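PDB 1UZB: 1-pyrroline-5-carboxylate dehydrogenase from Thermus thermophilus, which probably catalyses the NAD(P)+-dependent oxidation to glutamate of glutamate gamma-semialdehyde, the open form of 1-pyrroline-5-carboxylate, the last step of proline breakdown. Local coordinates for residues E436-G448 against V482-N494. Residues are numbered along the deposited sequence; the frame is centred on the assembly and turned at random.
Sequences EVANDTPYGLTGG and VQPFGGFKLSGTN
A bend at chi3 (61°) in an otherwise extended outer chain turns the ammonium group of Lys489 into the loop 440-445, while Ser491 keeps OG beside its own backbone N (chi1 -74°), facing Gly444. Lys489 NZ donates to Thr441 O at 2.7 Å, tilted somewhat from the carbonyl plane, and more weakly to Tyr443 O. The lysine thus bridges the carbonyls of Thr441 and Tyr443 just past the helix, and an alanine here would probably leave Thr441 O without this donor and the loop freer to shift. Backbone bonds from Leu490 N to Pro442 O and from Phe488 N to Gly444 O (2.8 Å) flank this grip. Ser491 OG accepts a nearly straight hydrogen bond from Gly444 N (2.9 Å, 171°) and also bonds to Gly290 O, tying its own loop both to Gly444 and to the link between strands 284-288 and 293-297; it lies at the edge of the Tyr443 ring. Leu445 lays CD1 over the Gly486-Gly487 peptide, 3.3 Å from Gly487 N, and sets CD2 3.9 Å from Phe485 CZ. The Phe485 ring turns an edge to Thr446 CG2. Leu262 of helix 262-272 packs against Tyr443 and Leu490, and Met509 of the second subunit against Phe488. The contact joins the connection between helix 431-439 and strand 446-450 to the long loop after strand 468-471; strand 446-450 runs between 293-297 and 468-471 in the mixed sheet of the aldehyde dehydrogenase catalytic domain.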
ATOM      1  N   GLU A 436       7.100 -39.369  14.570  1.00  7.01           N
ATOM      2  CA  GLU A 436       6.152 -39.943  15.517  1.00  8.17           C
ATOM      3  C   GLU A 436       6.683 -39.802  16.941  1.00  6.55           C
ATOM      4  O   GLU A 436       5.964 -39.362  17.842  1.00  6.60           O
ATOM      5  CB  GLU A 436       5.907 -41.420  15.195  1.00 11.30           C
ATOM      6  CG  GLU A 436       5.062 -41.649  13.953  1.00 18.47           C
ATOM      7  CD  GLU A 436       4.958 -43.115  13.574  1.00 21.33           C
ATOM      8  OE1 GLU A 436       4.181 -43.433  12.649  1.00 24.58           O
ATOM      9  OE2 GLU A 436       5.657 -43.946  14.195  1.00 23.98           O
ATOM     10  N   VAL A 437       7.945 -40.171  17.137  1.00  5.44           N
ATOM     11  CA  VAL A 437       8.571 -40.076  18.450  1.00  5.76           C
ATOM     12  C   VAL A 437       8.694 -38.613  18.875  1.00  5.21           C
ATOM     13  O   VAL A 437       8.459 -38.272  20.034  1.00  6.11           O
ATOM     14  CB  VAL A 437       9.968 -40.743  18.444  1.00  6.43           C
ATOM     15  CG1 VAL A 437      10.711 -40.442  19.737  1.00  7.58           C
ATOM     16  CG2 VAL A 437       9.817 -42.247  18.273  1.00  8.00           C
ATOM     17  N   ALA A 438       9.042 -37.748  17.929  1.00  5.53           N
ATOM     18  CA  ALA A 438       9.189 -36.330  18.227  1.00  5.19           C
ATOM     19  C   ALA A 438       7.884 -35.743  18.760  1.00  5.30           C
ATOM     20  O   ALA A 438       7.886 -34.992  19.737  1.00  5.82           O
ATOM     21  CB  ALA A 438       9.630 -35.579  16.980  1.00  6.30           C
ATOM     22  N   ASN A 439       6.770 -36.099  18.126  1.00  5.37           N
ATOM     23  CA  ASN A 439       5.467 -35.587  18.530  1.00  6.27           C
ATOM     24  C   ASN A 439       4.863 -36.238  19.762  1.00  6.55           C
ATOM     25  O   ASN A 439       3.992 -35.653  20.407  1.00  7.56           O
ATOM     26  CB  ASN A 439       4.462 -35.713  17.380  1.00  6.31           C
ATOM     27  CG  ASN A 439       4.723 -34.725  16.269  1.00  7.15           C
ATOM     28  OD1 ASN A 439       5.039 -33.563  16.525  1.00  8.75           O
ATOM     29  ND2 ASN A 439       4.580 -35.171  15.030  1.00  7.48           N
ATOM     30  N   ASP A 440       5.327 -37.438  20.098  1.00  6.99           N
ATOM     31  CA  ASP A 440       4.763 -38.154  21.229  1.00  8.77           C
ATOM     32  C   ASP A 440       5.263 -37.771  22.617  1.00  7.96           C
ATOM     33  O   ASP A 440       5.938 -38.552  23.289  1.00  8.35           O
ATOM     34  CB  ASP A 440       4.905 -39.667  21.015  1.00 11.32           C
ATOM     35  CG  ASP A 440       4.124 -40.478  22.040  1.00 15.41           C
ATOM     36  OD1 ASP A 440       3.106 -39.970  22.557  1.00 17.39           O
ATOM     37  OD2 ASP A 440       4.519 -41.628  22.317  1.00 19.11           O
ATOM     38  N   THR A 441       4.937 -36.547  23.022  1.00  6.79           N
ATOM     39  CA  THR A 441       5.239 -36.036  24.359  1.00  7.77           C
ATOM     40  C   THR A 441       4.092 -35.073  24.635  1.00  7.25           C
ATOM     41  O   THR A 441       3.351 -34.707  23.724  1.00  7.62           O
ATOM     42  CB  THR A 441       6.574 -35.236  24.474  1.00  8.43           C
ATOM     43  OG1 THR A 441       6.387 -33.898  23.993  1.00  8.36           O
ATOM     44  CG2 THR A 441       7.687 -35.919  23.710  1.00  9.99           C
ATOM     45  N   PRO A 442       3.916 -34.661  25.896  1.00  7.88           N
ATOM     46  CA  PRO A 442       2.823 -33.732  26.212  1.00  7.87           C
ATOM     47  C   PRO A 442       3.135 -32.291  25.810  1.00  6.54           C
ATOM     48  O   PRO A 442       2.267 -31.419  25.886  1.00  7.11           O
ATOM     49  CB  PRO A 442       2.688 -33.858  27.730  1.00  8.76           C
ATOM     50  CG  PRO A 442       3.300 -35.200  28.047  1.00 11.13           C
ATOM     51  CD  PRO A 442       4.482 -35.240  27.123  1.00  9.44           C
ATOM     52  N   TYR A 443       4.369 -32.053  25.374  1.00  6.21           N
ATOM     53  CA  TYR A 443       4.827 -30.713  25.015  1.00  5.77           C
ATOM     54  C   TYR A 443       4.872 -30.408  23.522  1.00  4.67           C
ATOM     55  O   TYR A 443       4.567 -31.255  22.691  1.00  6.90           O
ATOM     56  CB  TYR A 443       6.220 -30.485  25.596  1.00  6.83           C
ATOM     57  CG  TYR A 443       6.284 -30.504  27.107  1.00  5.67           C
ATOM     58  CD1 TYR A 443       6.770 -31.618  27.800  1.00  6.08           C
ATOM     59  CD2 TYR A 443       5.912 -29.381  27.845  1.00  6.99           C
ATOM     60  CE1 TYR A 443       6.891 -31.602  29.192  1.00  8.50           C
ATOM     61  CE2 TYR A 443       6.030 -29.355  29.229  1.00  8.19           C
ATOM     62  CZ  TYR A 443       6.521 -30.465  29.896  1.00  7.38           C
ATOM     63  OH  TYR A 443       6.663 -30.410  31.266  1.00  9.04           O
ATOM     64  N   GLY A 444       5.271 -29.182  23.194  1.00  5.31           N
ATOM     65  CA  GLY A 444       5.365 -28.777  21.801  1.00  4.79           C
ATOM     66  C   GLY A 444       5.964 -27.387  21.657  1.00  3.78           C
ATOM     67  O   GLY A 444       5.388 -26.517  20.999  1.00  4.18           O
ATOM     68  N   LEU A 445       7.130 -27.170  22.257  1.00  4.31           N
ATOM     69  CA  LEU A 445       7.759 -25.856  22.200  1.00  4.49           C
ATOM     70  C   LEU A 445       8.763 -25.705  21.057  1.00  5.11           C
ATOM     71  O   LEU A 445       8.479 -25.013  20.081  1.00  5.69           O
ATOM     72  CB  LEU A 445       8.413 -25.529  23.547  1.00  6.72           C
ATOM     73  CG  LEU A 445       8.936 -24.098  23.718  1.00  6.10           C
ATOM     74  CD1 LEU A 445       7.870 -23.088  23.307  1.00  7.88           C
ATOM     75  CD2 LEU A 445       9.346 -23.878  25.166  1.00  6.73           C
ATOM     76  N   THR A 446       9.935 -26.323  21.173  1.00  3.82           N
ATOM     77  CA  THR A 446      10.911 -26.230  20.091  1.00  3.83           C
ATOM     78  C   THR A 446      11.274 -27.602  19.563  1.00  3.51           C
ATOM     79  O   THR A 446      11.036 -28.623  20.209  1.00  4.31           O
ATOM     80  CB  THR A 446      12.229 -25.547  20.522  1.00  5.03           C
ATOM     81  OG1 THR A 446      12.880 -26.350  21.512  1.00  5.33           O
ATOM     82  CG2 THR A 446      11.966 -24.160  21.077  1.00  4.47           C
ATOM     83  N   GLY A 447      11.857 -27.605  18.374  1.00  4.04           N
ATOM     84  CA  GLY A 447      12.281 -28.836  17.745  1.00  4.07           C
ATOM     85  C   GLY A 447      13.193 -28.496  16.590  1.00  4.28           C
ATOM     86  O   GLY A 447      13.185 -27.366  16.087  1.00  4.95           O
ATOM     87  N   GLY A 448      13.993 -29.466  16.171  1.00  3.86           N
ATOM     88  CA  GLY A 448      14.885 -29.233  15.058  1.00  4.59           C
ATOM     89  C   GLY A 448      15.068 -30.464  14.201  1.00  3.65           C
ATOM     90  O   GLY A 448      14.795 -31.591  14.629  1.00  4.02           O
ATOM     91  N   VAL A 482      12.316 -12.024  14.752  1.00  4.52           N
ATOM     92  CA  VAL A 482      12.658 -13.006  13.726  1.00  4.56           C
ATOM     93  C   VAL A 482      11.892 -14.309  13.903  1.00  4.09           C
ATOM     94  O   VAL A 482      11.320 -14.846  12.948  1.00  4.75           O
ATOM     95  CB  VAL A 482      14.167 -13.340  13.764  1.00  3.57           C
ATOM     96  CG1 VAL A 482      14.519 -14.303  12.643  1.00  4.75           C
ATOM     97  CG2 VAL A 482      14.991 -12.062  13.652  1.00  4.92           C
ATOM     98  N   GLN A 483      11.887 -14.804  15.135  1.00  4.90           N
ATOM     99  CA  GLN A 483      11.225 -16.053  15.468  1.00  5.25           C
ATOM    100  C   GLN A 483      10.223 -15.938  16.612  1.00  6.42           C
ATOM    101  O   GLN A 483      10.584 -16.113  17.780  1.00  6.56           O
ATOM    102  CB  GLN A 483      12.275 -17.116  15.819  1.00  6.14           C
ATOM    103  CG  GLN A 483      13.132 -17.554  14.640  1.00  6.68           C
ATOM    104  CD  GLN A 483      14.613 -17.250  14.816  1.00  5.34           C
ATOM    105  OE1 GLN A 483      15.074 -16.872  15.897  1.00  6.64           O
ATOM    106  NE2 GLN A 483      15.371 -17.426  13.744  1.00  6.07           N
ATOM    107  N   PRO A 484       8.954 -15.620  16.295  1.00  6.47           N
ATOM    108  CA  PRO A 484       7.921 -15.504  17.333  1.00  5.59           C
ATOM    109  C   PRO A 484       8.069 -16.735  18.227  1.00  5.04           C
ATOM    110  O   PRO A 484       8.053 -17.862  17.733  1.00  4.63           O
ATOM    111  CB  PRO A 484       6.633 -15.520  16.524  1.00  6.40           C
ATOM    112  CG  PRO A 484       7.026 -14.769  15.285  1.00  6.34           C
ATOM    113  CD  PRO A 484       8.401 -15.326  14.960  1.00  6.21           C
ATOM    114  N   PHE A 485       8.199 -16.523  19.533  1.00  5.12           N
ATOM    115  CA  PHE A 485       8.438 -17.635  20.448  1.00  4.50           C
ATOM    116  C   PHE A 485       7.272 -18.062  21.338  1.00  4.58           C
ATOM    117  O   PHE A 485       6.732 -17.269  22.100  1.00  5.34           O
ATOM    118  CB  PHE A 485       9.650 -17.303  21.324  1.00  5.87           C
ATOM    119  CG  PHE A 485      10.142 -18.466  22.126  1.00  5.78           C
ATOM    120  CD1 PHE A 485      10.817 -19.515  21.509  1.00  6.09           C
ATOM    121  CD2 PHE A 485       9.897 -18.537  23.494  1.00  6.27           C
ATOM    122  CE1 PHE A 485      11.241 -20.618  22.244  1.00  7.59           C
ATOM    123  CE2 PHE A 485      10.318 -19.638  24.236  1.00  7.42           C
ATOM    124  CZ  PHE A 485      10.988 -20.676  23.610  1.00  7.40           C
ATOM    125  N   GLY A 486       6.906 -19.336  21.246  1.00  5.22           N
ATOM    126  CA  GLY A 486       5.805 -19.855  22.038  1.00  5.34           C
ATOM    127  C   GLY A 486       5.421 -21.207  21.481  1.00  5.31           C
ATOM    128  O   GLY A 486       5.564 -21.446  20.279  1.00  6.00           O
ATOM    129  N   GLY A 487       4.894 -22.083  22.331  1.00  6.14           N
ATOM    130  CA  GLY A 487       4.571 -23.418  21.869  1.00  6.24           C
ATOM    131  C   GLY A 487       3.132 -23.871  21.798  1.00  5.15           C
ATOM    132  O   GLY A 487       2.191 -23.076  21.890  1.00  5.54           O
ATOM    133  N   PHE A 488       2.993 -25.186  21.637  1.00  4.94           N
ATOM    134  CA  PHE A 488       1.708 -25.874  21.528  1.00  4.82           C
ATOM    135  C   PHE A 488       1.563 -26.836  22.706  1.00  4.69           C
ATOM    136  O   PHE A 488       2.510 -27.069  23.467  1.00  5.50           O
ATOM    137  CB  PHE A 488       1.661 -26.731  20.255  1.00  5.42           C
ATOM    138  CG  PHE A 488       1.881 -25.973  18.975  1.00  5.41           C
ATOM    139  CD1 PHE A 488       2.489 -26.603  17.890  1.00  6.22           C
ATOM    140  CD2 PHE A 488       1.441 -24.662  18.829  1.00  5.50           C
ATOM    141  CE1 PHE A 488       2.655 -25.939  16.677  1.00  7.32           C
ATOM    142  CE2 PHE A 488       1.601 -23.988  17.615  1.00  7.22           C
ATOM    143  CZ  PHE A 488       2.209 -24.632  16.538  1.00  6.96           C
ATOM    144  N   LYS A 489       0.372 -27.407  22.837  1.00  5.98           N
ATOM    145  CA  LYS A 489       0.108 -28.396  23.870  1.00  6.04           C
ATOM    146  C   LYS A 489       0.490 -27.943  25.278  1.00  5.14           C
ATOM    147  O   LYS A 489       0.221 -26.802  25.647  1.00  5.90           O
ATOM    148  CB  LYS A 489       0.814 -29.702  23.477  1.00  6.29           C
ATOM    149  CG  LYS A 489       0.234 -30.298  22.187  1.00  7.20           C
ATOM    150  CD  LYS A 489       1.200 -31.224  21.463  1.00  9.25           C
ATOM    151  CE  LYS A 489       1.597 -32.418  22.307  1.00  8.92           C
ATOM    152  NZ  LYS A 489       2.530 -33.300  21.540  1.00  9.79           N
ATOM    153  N   LEU A 490       1.111 -28.809  26.074  1.00  4.93           N
ATOM    154  CA  LEU A 490       1.436 -28.399  27.432  1.00  5.33           C
ATOM    155  C   LEU A 490       2.643 -27.479  27.572  1.00  5.90           C
ATOM    156  O   LEU A 490       3.163 -27.278  28.673  1.00  6.31           O
ATOM    157  CB  LEU A 490       1.537 -29.624  28.353  1.00  6.17           C
ATOM    158  CG  LEU A 490       0.173 -30.309  28.547  1.00  6.26           C
ATOM    159  CD1 LEU A 490       0.297 -31.410  29.595  1.00  7.72           C
ATOM    160  CD2 LEU A 490      -0.883 -29.291  28.972  1.00  7.96           C
ATOM    161  N   SER A 491       3.087 -26.915  26.450  1.00  5.42           N
ATOM    162  CA  SER A 491       4.177 -25.950  26.481  1.00  5.03           C
ATOM    163  C   SER A 491       3.572 -24.564  26.717  1.00  5.61           C
ATOM    164  O   SER A 491       4.294 -23.577  26.839  1.00  6.85           O
ATOM    165  CB  SER A 491       4.970 -25.969  25.175  1.00  5.35           C
ATOM    166  OG  SER A 491       5.778 -27.131  25.129  1.00  6.08           O
ATOM    167  N   GLY A 492       2.244 -24.491  26.779  1.00  4.88           N
ATOM    168  CA  GLY A 492       1.622 -23.209  27.049  1.00  5.24           C
ATOM    169  C   GLY A 492       0.444 -22.790  26.201  1.00  5.42           C
ATOM    170  O   GLY A 492      -0.139 -23.588  25.468  1.00  6.80           O
ATOM    171  N   THR A 493       0.111 -21.508  26.301  1.00  5.38           N
ATOM    172  CA  THR A 493      -1.017 -20.928  25.584  1.00  5.43           C
ATOM    173  C   THR A 493      -0.678 -20.305  24.226  1.00  5.37           C
ATOM    174  O   THR A 493      -1.516 -19.637  23.627  1.00  6.46           O
ATOM    175  CB  THR A 493      -1.710 -19.871  26.463  1.00  5.69           C
ATOM    176  OG1 THR A 493      -0.720 -18.991  27.012  1.00  7.98           O
ATOM    177  CG2 THR A 493      -2.461 -20.539  27.601  1.00  9.03           C
ATOM    178  N   ASN A 494       0.539 -20.534  23.745  1.00  5.55           N
ATOM    179  CA  ASN A 494       0.984 -20.017  22.451  1.00  5.70           C
ATOM    180  C   ASN A 494       1.009 -18.493  22.371  1.00  6.98           C
ATOM    181  O   ASN A 494       0.690 -17.914  21.333  1.00  7.14           O
ATOM    182  CB  ASN A 494       0.111 -20.585  21.315  1.00  5.79           C
ATOM    183  CG  ASN A 494       0.744 -20.408  19.938  1.00  5.39           C
ATOM    184  OD1 ASN A 494       0.194 -19.732  19.070  1.00  5.27           O
ATOM    185  ND2 ASN A 494       1.907 -21.023  19.736  1.00  5.35           N
TER